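Putative thioesterase (Syntrophus aciditrophicus SB, PDB 3HDU) probably hydrolyses thioesters, using a hotdog-fold domain of the PaaI-like thioesterase family. Local coordinates at residues A[39-44]-A[120-125]; A[72-77]-A[135-140]; A[108-113]-A[146-151]. One frame throughout, in Å; residues are numbered along the deposited sequence.

Contact 1 (A[39-44]-A[120-125]); sequences PEQVKL and VCTGYN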
ATOM      1  N   PRO A  39       6.131 -25.809  -8.493  1.00 74.06           N
ATOM      2  CA  PRO A  39       5.594 -24.649  -9.235  1.00 74.26           C
ATOM      3  C   PRO A  39       4.789 -23.592  -8.437  1.00 74.40           C
ATOM      4  O   PRO A  39       4.741 -22.438  -8.874  1.00 74.96           O
ATOM      5  CB  PRO A  39       4.689 -25.301 -10.296  1.00 74.37           C
ATOM      6  CG  PRO A  39       5.173 -26.680 -10.423  1.00 74.17           C
ATOM      7  CD  PRO A  39       5.629 -27.074  -9.060  1.00 74.11           C
ATOM      8  N   GLU A  40       4.202 -23.984  -7.302  0.50 74.34           N
ATOM      9  CA  GLU A  40       3.380 -23.102  -6.449  0.50 74.40           C
ATOM     10  C   GLU A  40       3.991 -22.760  -5.068  0.50 74.48           C
ATOM     11  O   GLU A  40       3.434 -21.917  -4.353  0.50 74.49           O
ATOM     12  CB  GLU A  40       1.947 -23.665  -6.286  0.50 74.28           C
ATOM     13  CG  GLU A  40       1.789 -25.087  -5.671  0.50 74.21           C
ATOM     14  CD  GLU A  40       2.067 -26.261  -6.629  0.50 74.01           C
ATOM     15  OE1 GLU A  40       2.049 -26.082  -7.866  0.50 73.73           O
ATOM     16  OE2 GLU A  40       2.309 -27.378  -6.121  0.50 73.78           O
ATOM     17  N   GLN A  41       5.120 -23.383  -4.704  1.00 74.49           N
ATOM     18  CA  GLN A  41       5.782 -23.143  -3.399  1.00 73.98           C
ATOM     19  C   GLN A  41       7.263 -23.569  -3.363  1.00 73.36           C
ATOM     20  O   GLN A  41       7.620 -24.605  -3.919  1.00 73.28           O
ATOM     21  CB  GLN A  41       5.001 -23.892  -2.304  1.00 74.16           C
ATOM     22  CG  GLN A  41       5.516 -23.761  -0.863  1.00 74.18           C
ATOM     23  CD  GLN A  41       4.655 -24.510   0.149  1.00 74.18           C
ATOM     24  OE1 GLN A  41       3.529 -24.926  -0.142  1.00 74.12           O
ATOM     25  NE2 GLN A  41       5.187 -24.678   1.353  1.00 74.34           N
ATOM     26  N   VAL A  42       8.100 -22.753  -2.715  1.00 72.61           N
ATOM     27  CA  VAL A  42       9.528 -23.049  -2.482  1.00 72.27           C
ATOM     28  C   VAL A  42       9.853 -22.803  -1.002  1.00 71.95           C
ATOM     29  O   VAL A  42       9.108 -22.108  -0.313  1.00 71.84           O
ATOM     30  CB  VAL A  42      10.484 -22.208  -3.373  1.00 72.09           C
ATOM     31  CG1 VAL A  42      10.176 -22.436  -4.843  1.00 71.91           C
ATOM     32  CG2 VAL A  42      10.411 -20.719  -3.027  1.00 72.08           C
ATOM     33  N   LYS A  43      10.963 -23.364  -0.534  1.00 71.76           N
ATOM     34  CA  LYS A  43      11.390 -23.232   0.866  1.00 71.90           C
ATOM     35  C   LYS A  43      12.918 -23.234   0.962  1.00 71.78           C
ATOM     36  O   LYS A  43      13.560 -24.215   0.572  1.00 71.71           O
ATOM     37  CB  LYS A  43      10.804 -24.383   1.693  1.00 72.05           C
ATOM     38  CG  LYS A  43      11.026 -24.314   3.205  1.00 72.29           C
ATOM     39  CD  LYS A  43      10.494 -25.576   3.872  1.00 72.41           C
ATOM     40  CE  LYS A  43      10.856 -25.642   5.346  1.00 72.73           C
ATOM     41  NZ  LYS A  43      10.563 -26.997   5.931  1.00 72.71           N
ATOM     42  N   LEU A  44      13.482 -22.131   1.462  1.00 71.66           N
ATOM     43  CA  LEU A  44      14.925 -21.980   1.666  1.00 71.63           C
ATOM     44  C   LEU A  44      15.231 -21.843   3.154  1.00 71.69           C
ATOM     45  O   LEU A  44      14.463 -21.220   3.888  1.00 71.86           O
ATOM     46  CB  LEU A  44      15.444 -20.739   0.935  1.00 71.52           C
ATOM     47  CG  LEU A  44      15.339 -20.693  -0.591  1.00 71.46           C
ATOM     48  CD1 LEU A  44      15.855 -19.361  -1.082  1.00 71.22           C
ATOM     49  CD2 LEU A  44      16.117 -21.827  -1.244  1.00 71.33           C
ATOM     50  N   VAL A 120      14.362 -19.987   8.398  1.00 78.00           N
ATOM     51  CA  VAL A 120      13.754 -20.618   7.217  1.00 77.03           C
ATOM     52  C   VAL A 120      12.713 -19.676   6.618  1.00 75.95           C
ATOM     53  O   VAL A 120      11.990 -19.000   7.352  1.00 75.77           O
ATOM     54  CB  VAL A 120      13.146 -22.027   7.551  1.00 77.12           C
ATOM     55  CG1 VAL A 120      12.139 -21.954   8.691  1.00 77.24           C
ATOM     56  CG2 VAL A 120      12.509 -22.665   6.316  1.00 77.11           C
ATOM     57  N   CYS A 121      12.666 -19.635   5.286  1.00 75.09           N
ATOM     58  CA  CYS A 121      11.749 -18.781   4.529  1.00 74.52           C
ATOM     59  C   CYS A 121      11.021 -19.617   3.477  1.00 74.31           C
ATOM     60  O   CYS A 121      11.672 -20.317   2.702  1.00 74.30           O
ATOM     61  CB  CYS A 121      12.535 -17.662   3.861  1.00 74.58           C
ATOM     62  SG  CYS A 121      11.529 -16.440   3.008  1.00 74.85           S
ATOM     63  N   THR A 122       9.684 -19.558   3.485  1.00 74.19           N
ATOM     64  CA  THR A 122       8.817 -20.266   2.531  1.00 73.90           C
ATOM     65  C   THR A 122       8.186 -19.225   1.594  1.00 74.07           C
ATOM     66  O   THR A 122       7.607 -18.261   2.075  1.00 73.66           O
ATOM     67  CB  THR A 122       7.690 -21.035   3.258  1.00 73.80           C
ATOM     68  OG1 THR A 122       8.256 -21.980   4.177  1.00 73.87           O
ATOM     69  CG2 THR A 122       6.803 -21.782   2.266  1.00 73.82           C
ATOM     70  N   GLY A 123       8.307 -19.426   0.277  1.00 74.24           N
ATOM     71  CA  GLY A 123       7.732 -18.525  -0.739  1.00 74.63           C
ATOM     72  C   GLY A 123       6.553 -19.181  -1.437  1.00 75.11           C
ATOM     73  O   GLY A 123       6.696 -20.289  -1.935  1.00 74.98           O
ATOM     74  N   TYR A 124       5.396 -18.510  -1.461  1.00 75.86           N
ATOM     75  CA  TYR A 124       4.170 -19.013  -2.115  1.00 76.44           C
ATOM     76  C   TYR A 124       3.904 -18.173  -3.361  1.00 77.35           C
ATOM     77  O   TYR A 124       3.727 -16.960  -3.246  1.00 77.21           O
ATOM     78  CB  TYR A 124       2.956 -18.907  -1.185  1.00 76.35           C
ATOM     79  CG  TYR A 124       3.122 -19.582   0.152  1.00 76.36           C
ATOM     80  CD1 TYR A 124       2.854 -20.950   0.310  1.00 76.45           C
ATOM     81  CD2 TYR A 124       3.526 -18.852   1.277  1.00 76.31           C
ATOM     82  CE1 TYR A 124       3.001 -21.581   1.564  1.00 76.46           C
ATOM     83  CE2 TYR A 124       3.675 -19.470   2.535  1.00 76.43           C
ATOM     84  CZ  TYR A 124       3.414 -20.831   2.669  1.00 76.40           C
ATOM     85  OH  TYR A 124       3.566 -21.431   3.895  1.00 76.51           O
ATOM     86  N   ASN A 125       3.871 -18.810  -4.537  1.00 78.49           N
ATOM     87  CA  ASN A 125       3.611 -18.107  -5.801  1.00 79.39           C
ATOM     88  C   ASN A 125       2.094 -17.877  -5.893  1.00 79.98           C
ATOM     89  O   ASN A 125       1.339 -18.807  -6.178  1.00 79.68           O
ATOM     90  CB  ASN A 125       4.175 -18.903  -6.995  1.00 79.71           C
ATOM     91  CG  ASN A 125       4.337 -18.052  -8.267  1.00 79.94           C
ATOM     92  OD1 ASN A 125       3.453 -17.283  -8.646  1.00 80.01           O
ATOM     93  ND2 ASN A 125       5.471 -18.216  -8.939  1.00 80.10           N
TER

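Contact 2 (A[72-77]-A[135-140]); sequences MTAGLA and IRTELM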
HETATM    1  N   MSE A  72      15.531 -13.490  -2.200  1.00 74.52           N
HETATM    2  CA  MSE A  72      16.096 -14.706  -2.804  1.00 74.89           C
HETATM    3  C   MSE A  72      15.065 -15.831  -2.886  1.00 74.03           C
HETATM    4  O   MSE A  72      14.984 -16.508  -3.914  1.00 73.93           O
HETATM    5  CB  MSE A  72      17.330 -15.192  -2.031  1.00 76.30           C
HETATM    6  CG  MSE A  72      18.554 -14.290  -2.164  1.00 77.45           C
HETATM    7 SE   MSE A  72      19.279 -14.229  -3.964  0.75 79.47          SE
HETATM    8  CE  MSE A  72      19.716 -16.094  -4.191  1.00 79.05           C
ATOM      9  N   THR A  73      14.309 -16.032  -1.800  1.00 72.74           N
ATOM     10  CA  THR A  73      13.238 -17.036  -1.745  1.00 71.92           C
ATOM     11  C   THR A  73      12.177 -16.721  -2.802  1.00 71.86           C
ATOM     12  O   THR A  73      11.744 -17.619  -3.533  1.00 71.51           O
ATOM     13  CB  THR A  73      12.582 -17.121  -0.335  1.00 71.50           C
ATOM     14  OG1 THR A  73      13.581 -17.411   0.646  1.00 70.87           O
ATOM     15  CG2 THR A  73      11.506 -18.204  -0.278  1.00 71.14           C
ATOM     16  N   ALA A  74      11.789 -15.445  -2.879  1.00 71.61           N
ATOM     17  CA  ALA A  74      10.816 -14.964  -3.877  1.00 71.85           C
ATOM     18  C   ALA A  74      11.322 -15.166  -5.316  1.00 71.61           C
ATOM     19  O   ALA A  74      10.551 -15.551  -6.198  1.00 71.84           O
ATOM     20  CB  ALA A  74      10.479 -13.494  -3.634  1.00 71.02           C
ATOM     21  N   GLY A  75      12.610 -14.910  -5.534  1.00 71.47           N
ATOM     22  CA  GLY A  75      13.248 -15.101  -6.841  1.00 71.31           C
ATOM     23  C   GLY A  75      13.209 -16.538  -7.336  1.00 70.89           C
ATOM     24  O   GLY A  75      12.966 -16.775  -8.522  1.00 71.38           O
ATOM     25  N   LEU A  76      13.444 -17.484  -6.425  1.00 70.57           N
ATOM     26  CA  LEU A  76      13.357 -18.918  -6.720  1.00 70.14           C
ATOM     27  C   LEU A  76      11.905 -19.332  -6.990  1.00 70.47           C
ATOM     28  O   LEU A  76      11.660 -20.117  -7.900  1.00 71.01           O
ATOM     29  CB  LEU A  76      13.945 -19.747  -5.571  1.00 70.07           C
ATOM     30  CG  LEU A  76      13.984 -21.277  -5.693  1.00 69.82           C
ATOM     31  CD1 LEU A  76      14.668 -21.713  -6.971  1.00 69.61           C
ATOM     32  CD2 LEU A  76      14.677 -21.878  -4.484  1.00 69.74           C
ATOM     33  N   ALA A  77      10.959 -18.823  -6.191  1.00 70.29           N
ATOM     34  CA  ALA A  77       9.523 -19.097  -6.391  1.00 70.02           C
ATOM     35  C   ALA A  77       9.031 -18.537  -7.733  1.00 70.12           C
ATOM     36  O   ALA A  77       8.218 -19.178  -8.408  1.00 69.89           O
ATOM     37  CB  ALA A  77       8.687 -18.540  -5.244  1.00 69.96           C
ATOM     38  N   ILE A 135       4.836 -13.030  -5.421  1.00 70.40           N
ATOM     39  CA  ILE A 135       5.141 -14.036  -4.394  1.00 70.36           C
ATOM     40  C   ILE A 135       4.864 -13.484  -2.993  1.00 70.20           C
ATOM     41  O   ILE A 135       5.206 -12.330  -2.698  1.00 70.11           O
ATOM     42  CB  ILE A 135       6.635 -14.497  -4.457  1.00 70.39           C
ATOM     43  CG1 ILE A 135       6.956 -15.182  -5.795  1.00 70.59           C
ATOM     44  CG2 ILE A 135       6.970 -15.463  -3.317  1.00 70.41           C
ATOM     45  CD1 ILE A 135       7.243 -14.236  -6.923  1.00 71.01           C
ATOM     46  N   ARG A 136       4.240 -14.313  -2.155  1.00 69.42           N
ATOM     47  CA  ARG A 136       4.003 -14.012  -0.742  1.00 69.40           C
ATOM     48  C   ARG A 136       4.979 -14.912   0.026  1.00 69.25           C
ATOM     49  O   ARG A 136       5.069 -16.107  -0.267  1.00 69.07           O
ATOM     50  CB  ARG A 136       2.549 -14.300  -0.348  1.00 68.69           C
ATOM     51  N   THR A 137       5.725 -14.340   0.977  1.00 69.48           N
ATOM     52  CA  THR A 137       6.703 -15.096   1.779  1.00 69.44           C
ATOM     53  C   THR A 137       6.470 -15.001   3.283  1.00 69.60           C
ATOM     54  O   THR A 137       5.886 -14.036   3.770  1.00 70.13           O
ATOM     55  CB  THR A 137       8.149 -14.644   1.496  1.00 69.46           C
ATOM     56  OG1 THR A 137       8.280 -13.249   1.782  1.00 69.91           O
ATOM     57  CG2 THR A 137       8.514 -14.905   0.052  1.00 69.12           C
ATOM     58  N   GLU A 138       6.920 -16.031   3.996  1.00 69.71           N
ATOM     59  CA  GLU A 138       6.881 -16.086   5.455  1.00 70.39           C
ATOM     60  C   GLU A 138       8.267 -16.511   5.912  1.00 70.35           C
ATOM     61  O   GLU A 138       8.741 -17.555   5.479  1.00 70.26           O
ATOM     62  CB  GLU A 138       5.863 -17.106   5.955  1.00 70.66           C
ATOM     63  CG  GLU A 138       4.425 -16.840   5.547  1.00 71.00           C
ATOM     64  CD  GLU A 138       3.456 -17.891   6.072  1.00 71.29           C
ATOM     65  OE1 GLU A 138       3.837 -18.713   6.933  1.00 71.67           O
ATOM     66  OE2 GLU A 138       2.290 -17.898   5.631  1.00 72.32           O
ATOM     67  N   LEU A 139       8.906 -15.703   6.760  1.00 70.42           N
ATOM     68  CA  LEU A 139      10.228 -15.999   7.291  1.00 70.69           C
ATOM     69  C   LEU A 139      10.116 -16.282   8.789  1.00 71.55           C
ATOM     70  O   LEU A 139       9.545 -15.469   9.531  1.00 71.42           O
ATOM     71  CB  LEU A 139      11.189 -14.850   7.001  1.00 70.43           C
ATOM     72  CG  LEU A 139      12.678 -15.139   7.263  1.00 70.06           C
ATOM     73  CD1 LEU A 139      13.585 -14.374   6.303  1.00 69.94           C
ATOM     74  CD2 LEU A 139      13.054 -14.856   8.700  1.00 69.58           C
HETATM   75  N   MSE A 140      10.673 -17.432   9.202  1.00 72.36           N
HETATM   76  CA  MSE A 140      10.677 -17.857  10.612  0.50 72.29           C
HETATM   77  C   MSE A 140      12.068 -18.282  11.064  1.00 73.03           C
HETATM   78  O   MSE A 140      12.942 -18.541  10.248  1.00 73.16           O
HETATM   79  CB  MSE A 140       9.616 -18.943  10.919  0.50 71.75           C
HETATM   80  CG  MSE A 140       9.289 -19.907   9.798  0.50 71.42           C
HETATM   81 SE   MSE A 140       7.882 -19.196   8.658  0.38 70.75          SE
HETATM   82  CE  MSE A 140       8.139 -20.359   7.103  0.50 71.23           C
TER

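Contact 3 (A[108-113]-A[146-151]); sequences VEYLRP and LIAVGS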
ATOM      1  N   VAL A 108       8.452  -5.739   2.855  1.00 71.40           N
ATOM      2  CA  VAL A 108       8.745  -6.620   3.994  1.00 70.39           C
ATOM      3  C   VAL A 108       8.271  -5.976   5.299  1.00 70.12           C
ATOM      4  O   VAL A 108       8.659  -4.848   5.585  1.00 70.04           O
ATOM      5  CB  VAL A 108      10.273  -6.926   4.098  1.00 69.73           C
ATOM      6  CG1 VAL A 108      10.588  -7.805   5.319  1.00 69.23           C
ATOM      7  CG2 VAL A 108      10.774  -7.596   2.825  1.00 68.82           C
ATOM      8  N   GLU A 109       7.436  -6.714   6.051  1.00 70.12           N
ATOM      9  CA  GLU A 109       6.910  -6.295   7.351  0.50 69.90           C
ATOM     10  C   GLU A 109       7.561  -7.198   8.417  1.00 70.43           C
ATOM     11  O   GLU A 109       7.475  -8.427   8.325  1.00 70.34           O
ATOM     12  CB  GLU A 109       5.381  -6.424   7.370  0.50 69.56           C
ATOM     13  CG  GLU A 109       4.662  -5.890   6.108  0.50 69.15           C
ATOM     14  CD  GLU A 109       5.009  -4.448   5.758  0.50 68.90           C
ATOM     15  OE1 GLU A 109       5.156  -3.624   6.683  0.50 68.63           O
ATOM     16  OE2 GLU A 109       5.114  -4.137   4.551  0.50 68.64           O
ATOM     17  N   TYR A 110       8.201  -6.587   9.415  1.00 71.26           N
ATOM     18  CA  TYR A 110       8.922  -7.294  10.483  1.00 72.25           C
ATOM     19  C   TYR A 110       8.122  -7.315  11.788  1.00 73.88           C
ATOM     20  O   TYR A 110       7.759  -6.255  12.308  1.00 73.59           O
ATOM     21  CB  TYR A 110      10.258  -6.590  10.753  1.00 71.67           C
ATOM     22  CG  TYR A 110      11.211  -6.473   9.568  1.00 71.50           C
ATOM     23  CD1 TYR A 110      10.977  -5.554   8.529  1.00 71.51           C
ATOM     24  CD2 TYR A 110      12.391  -7.236   9.511  1.00 71.16           C
ATOM     25  CE1 TYR A 110      11.867  -5.427   7.450  1.00 71.52           C
ATOM     26  CE2 TYR A 110      13.290  -7.109   8.447  1.00 71.03           C
ATOM     27  CZ  TYR A 110      13.020  -6.204   7.416  1.00 71.51           C
ATOM     28  OH  TYR A 110      13.883  -6.064   6.356  1.00 71.50           O
ATOM     29  N   LEU A 111       7.865  -8.515  12.314  1.00 76.47           N
ATOM     30  CA  LEU A 111       7.137  -8.708  13.588  1.00 78.47           C
ATOM     31  C   LEU A 111       8.037  -8.584  14.811  1.00 80.47           C
ATOM     32  O   LEU A 111       7.574  -8.187  15.885  1.00 80.77           O
ATOM     33  CB  LEU A 111       6.434 -10.067  13.620  1.00 78.73           C
ATOM     34  CG  LEU A 111       5.242 -10.215  12.681  1.00 79.22           C
ATOM     35  CD1 LEU A 111       4.741 -11.654  12.698  1.00 79.32           C
ATOM     36  CD2 LEU A 111       4.123  -9.250  13.079  1.00 79.27           C
ATOM     37  N   ARG A 112       9.295  -8.991  14.664  1.00 82.87           N
ATOM     38  CA  ARG A 112      10.302  -8.880  15.722  1.00 84.76           C
ATOM     39  C   ARG A 112      11.691  -8.947  15.059  1.00 85.99           C
ATOM     40  O   ARG A 112      11.783  -9.369  13.896  1.00 86.38           O
ATOM     41  CB  ARG A 112      10.110 -10.000  16.765  1.00 85.08           C
ATOM     42  CG  ARG A 112      10.707 -11.372  16.409  1.00 85.47           C
ATOM     43  CD  ARG A 112      10.178 -12.467  17.320  1.00 85.59           C
ATOM     44  NE  ARG A 112       8.820 -12.889  16.958  1.00 85.94           N
ATOM     45  CZ  ARG A 112       8.088 -13.799  17.617  1.00 86.08           C
ATOM     46  NH1 ARG A 112       8.546 -14.405  18.724  1.00 85.99           N
ATOM     47  NH2 ARG A 112       6.864 -14.102  17.170  1.00 86.09           N
ATOM     48  N   PRO A 113      12.767  -8.546  15.781  1.00 87.31           N
ATOM     49  CA  PRO A 113      14.116  -8.631  15.191  1.00 87.68           C
ATOM     50  C   PRO A 113      14.588 -10.093  15.220  1.00 87.87           C
ATOM     51  O   PRO A 113      14.459 -10.760  16.265  1.00 88.42           O
ATOM     52  CB  PRO A 113      14.962  -7.717  16.083  1.00 87.73           C
ATOM     53  CG  PRO A 113      14.230  -7.649  17.382  1.00 87.71           C
ATOM     54  CD  PRO A 113      12.801  -8.032  17.165  1.00 87.52           C
ATOM     55  N   LEU A 146       7.168 -16.797  13.629  1.00 69.92           N
ATOM     56  CA  LEU A 146       7.084 -15.867  12.493  1.00 69.58           C
ATOM     57  C   LEU A 146       7.751 -14.536  12.848  1.00 69.45           C
ATOM     58  O   LEU A 146       7.255 -13.825  13.711  1.00 69.57           O
ATOM     59  CB  LEU A 146       5.621 -15.624  12.080  1.00 69.31           C
ATOM     60  CG  LEU A 146       5.374 -14.770  10.825  1.00 69.06           C
ATOM     61  CD1 LEU A 146       5.831 -15.515   9.576  1.00 68.53           C
ATOM     62  CD2 LEU A 146       3.911 -14.400  10.717  1.00 69.19           C
ATOM     63  N   ILE A 147       8.871 -14.220  12.195  1.00 69.88           N
ATOM     64  CA  ILE A 147       9.612 -12.955  12.444  1.00 70.32           C
ATOM     65  C   ILE A 147       9.407 -11.887  11.359  1.00 69.78           C
ATOM     66  O   ILE A 147       9.536 -10.698  11.652  1.00 69.85           O
ATOM     67  CB  ILE A 147      11.123 -13.193  12.776  1.00 70.56           C
ATOM     68  CG1 ILE A 147      11.910 -13.711  11.580  1.00 70.74           C
ATOM     69  CG2 ILE A 147      11.256 -14.147  13.986  1.00 70.48           C
ATOM     70  CD1 ILE A 147      13.332 -14.121  11.936  1.00 71.05           C
ATOM     71  N   ALA A 148       9.091 -12.304  10.128  1.00 69.17           N
ATOM     72  CA  ALA A 148       8.808 -11.364   9.031  1.00 69.41           C
ATOM     73  C   ALA A 148       7.954 -11.983   7.920  1.00 69.30           C
ATOM     74  O   ALA A 148       7.963 -13.200   7.735  1.00 69.99           O
ATOM     75  CB  ALA A 148      10.107 -10.805   8.452  1.00 68.86           C
ATOM     76  N   VAL A 149       7.186 -11.138   7.230  1.00 68.90           N
ATOM     77  CA  VAL A 149       6.357 -11.547   6.081  1.00 68.88           C
ATOM     78  C   VAL A 149       6.705 -10.614   4.931  1.00 69.32           C
ATOM     79  O   VAL A 149       7.017  -9.434   5.162  1.00 69.43           O
ATOM     80  CB  VAL A 149       4.825 -11.524   6.373  1.00 68.81           C
ATOM     81  CG1 VAL A 149       4.498 -12.408   7.566  1.00 68.53           C
ATOM     82  CG2 VAL A 149       4.305 -10.105   6.608  1.00 68.98           C
ATOM     83  N   GLY A 150       6.671 -11.137   3.707  1.00 69.69           N
ATOM     84  CA  GLY A 150       7.017 -10.351   2.525  1.00 70.13           C
ATOM     85  C   GLY A 150       6.105 -10.540   1.332  1.00 70.24           C
ATOM     86  O   GLY A 150       5.511 -11.608   1.173  1.00 70.89           O
ATOM     87  N   SER A 151       5.961  -9.472   0.545  1.00 69.92           N
ATOM     88  CA  SER A 151       5.257  -9.476  -0.742  1.00 70.21           C
ATOM     89  C   SER A 151       6.319  -9.010  -1.731  1.00 70.34           C
ATOM     90  O   SER A 151       6.860  -7.903  -1.577  1.00 70.70           O
ATOM     91  CB  SER A 151       4.070  -8.524  -0.764  1.00 70.41           C
ATOM     92  OG  SER A 151       3.099  -8.909   0.190  1.00 71.26           O
TER

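Contact 1 (A[39-44]-A[120-125])
Two neighbouring strands of the antiparallel hotdog sheet run side by side here, 41-44 against 120-125, at 166° between their directions. Gln41, Leu44 and Lys43 give up the most surface on the first strand, and Gly123 matches Lys43 from the second. Leu44 is tied to Cys121 by two bonds: its N donates to Cys121 O and its O accepts from Cys121 N, both at 2.8 Å and nearly along the carbonyl axes. Val42 and Gly123 form the next hydrogen-bonded pair, with Val42 N to Gly123 O at 2.9 Å, and Val42 CG2, in the crowded position between its own N and carbonyl carbon, lies 3.9 Å from that same Gly123 O. Val42, Leu44 and Cys121 share one face of the sheet, where Leu44 and Cys121 pack on Thr73 of helix 58-85. Beyond the strand proper, Asn125 N still reaches Glu40 O at 3.1 Å, from above the carbonyl plane.

The other face carries Gln41, Lys43, Thr122 and Tyr124. Gln41 is fully extended, with CG anti to the backbone N (chi1 -179°), so its amide travels alongside the Tyr124 ring; the two planes are turned 51° apart, and Gln41 CD sits 3.6 Å from Tyr124 CE1. Tyr124 OH accepts a weak hydrogen bond from Asn130 N of the second subunit. Gln41 also crosses Thr122 obliquely, its NE2 3.4 Å from the Thr122 CG2 methyl. Lys43, equally stretched, crosses Val120 obliquely near the start of strand 118-128, and its CE rests 3.5 Å from Val120 CG2.

Contact 2 (A[72-77]-A[135-140])
Helix 58-85 is the long helix that the hotdog sheet wraps, and this is where its 72-77 turn settles on strand 135-140. The two segments cross at 137°, and their backbones come nearest at Ala74 and Ile135. No hydrogen bond joins them; the contact is apolar and small.

The tight end belongs to Ile135, which points at the helix and meets two alanines one turn apart. Its CG2 branch, anti to the backbone N, lies 4.0 Å from Ala74 CB, while CG1, anti to the carbonyl carbon (chi1 -63°), sits 3.8 Å from Ala77 CB. The terminal CD1 swings along the helix surface to 3.6 Å from Ala74 O. Ala78, a further helix residue, also packs on this side chain. An alanine in place of Ile135 would remove both branches and would probably loosen the seating of Ala74 and Ala77 on the sheet.

Beyond Ile135 the fit slackens. Arg136 has its CB directed away from the helix, and nothing beyond CB is modelled. Glu138 is also on that face but buried, its OE1 accepting a hydrogen bond from Lys131 N of the second subunit. Back on the helix side, Thr137 has its CG2 methyl 4.4 Å from Ala74 CB, while its OG1 makes a weak hydrogen bond to Gly150 O in the adjacent strand. Thr73 spends its OG1 on Ala69 O, one turn back in the helix. What remains between the two threonines is a methyl-to-methyl approach, Thr73 CG2 to Thr137 CG2, at 4.5 Å.

Contact 3 (A[108-113]-A[146-151])
Glu109 and Val149 grip each other through a reciprocal pair of main-chain hydrogen bonds: Glu109 N to Val149 O and Val149 N to Glu109 O are both 2.9 Å, both close to straight and nearly along the C=O axis. Two residues on, Leu111 N donates to Ile147 O at 2.8 Å, but from 42° above the carbonyl plane, and Arg112 N adds a weak bond to the same oxygen at 3.5 Å. One acceptor thus holds the chain as it leaves its strand for the loop.

The side chain of Glu109 bends at chi2 (-54°) and leads away from Val149, so that its carboxylate accepts from Ser105 OG and His107 NE2 of the third subunit. Val108 and Glu109 also pair with an antiparallel strand of that subunit. Strand 101-110 is thus outermost only within its own chain, and the hotdog sheet runs on across the interface. Its inner neighbour, strand 146-156, carries a classic beta bulge at Ile147 and Ala148, both of which face Leu139 of the next strand.

On the side facing helix 58-85, Val108 CG1 lies over one face of the Tyr110 ring, displaced toward the rim, and Ala148 CB approaches the ring obliquely, 4.4 Å from Tyr110 CD2. Tyr110 OH is hydrogen-bonded to Gly63 O, which ties the ring to that helix.

Packing at the loop end is closer. Leu111 crosses Leu146 obliquely, its CD1 lodged against the side of Leu146 and 3.5 Å from Leu146 CD2. Arg112, CG in the crowded position (chi1 82°), passes Ile147 at about a right angle and sets its CG 3.7 Å from Ile147 CG2.

Along the chain the segments come as 39-44, 72-77, 108-113, 120-125, 135-140 and 146-151, so every first partner precedes every second one and all three contacts interleave. Across the sheet, strand 118-128 of contact 1 adjoins strand 132-141 of contact 2, which adjoins strand 146-156 of contact 3. Contacts 1 and 2 have centres about 5 Å apart and touch; contacts 2 and 3, about 12 Å apart, also touch, while contacts 1 and 3 stay about 7 Å apart at their nearest atoms. Contact 2 seats the helix on the middle of the sheet, and contact 3 carries the sheet to the strand that continues into another subunit.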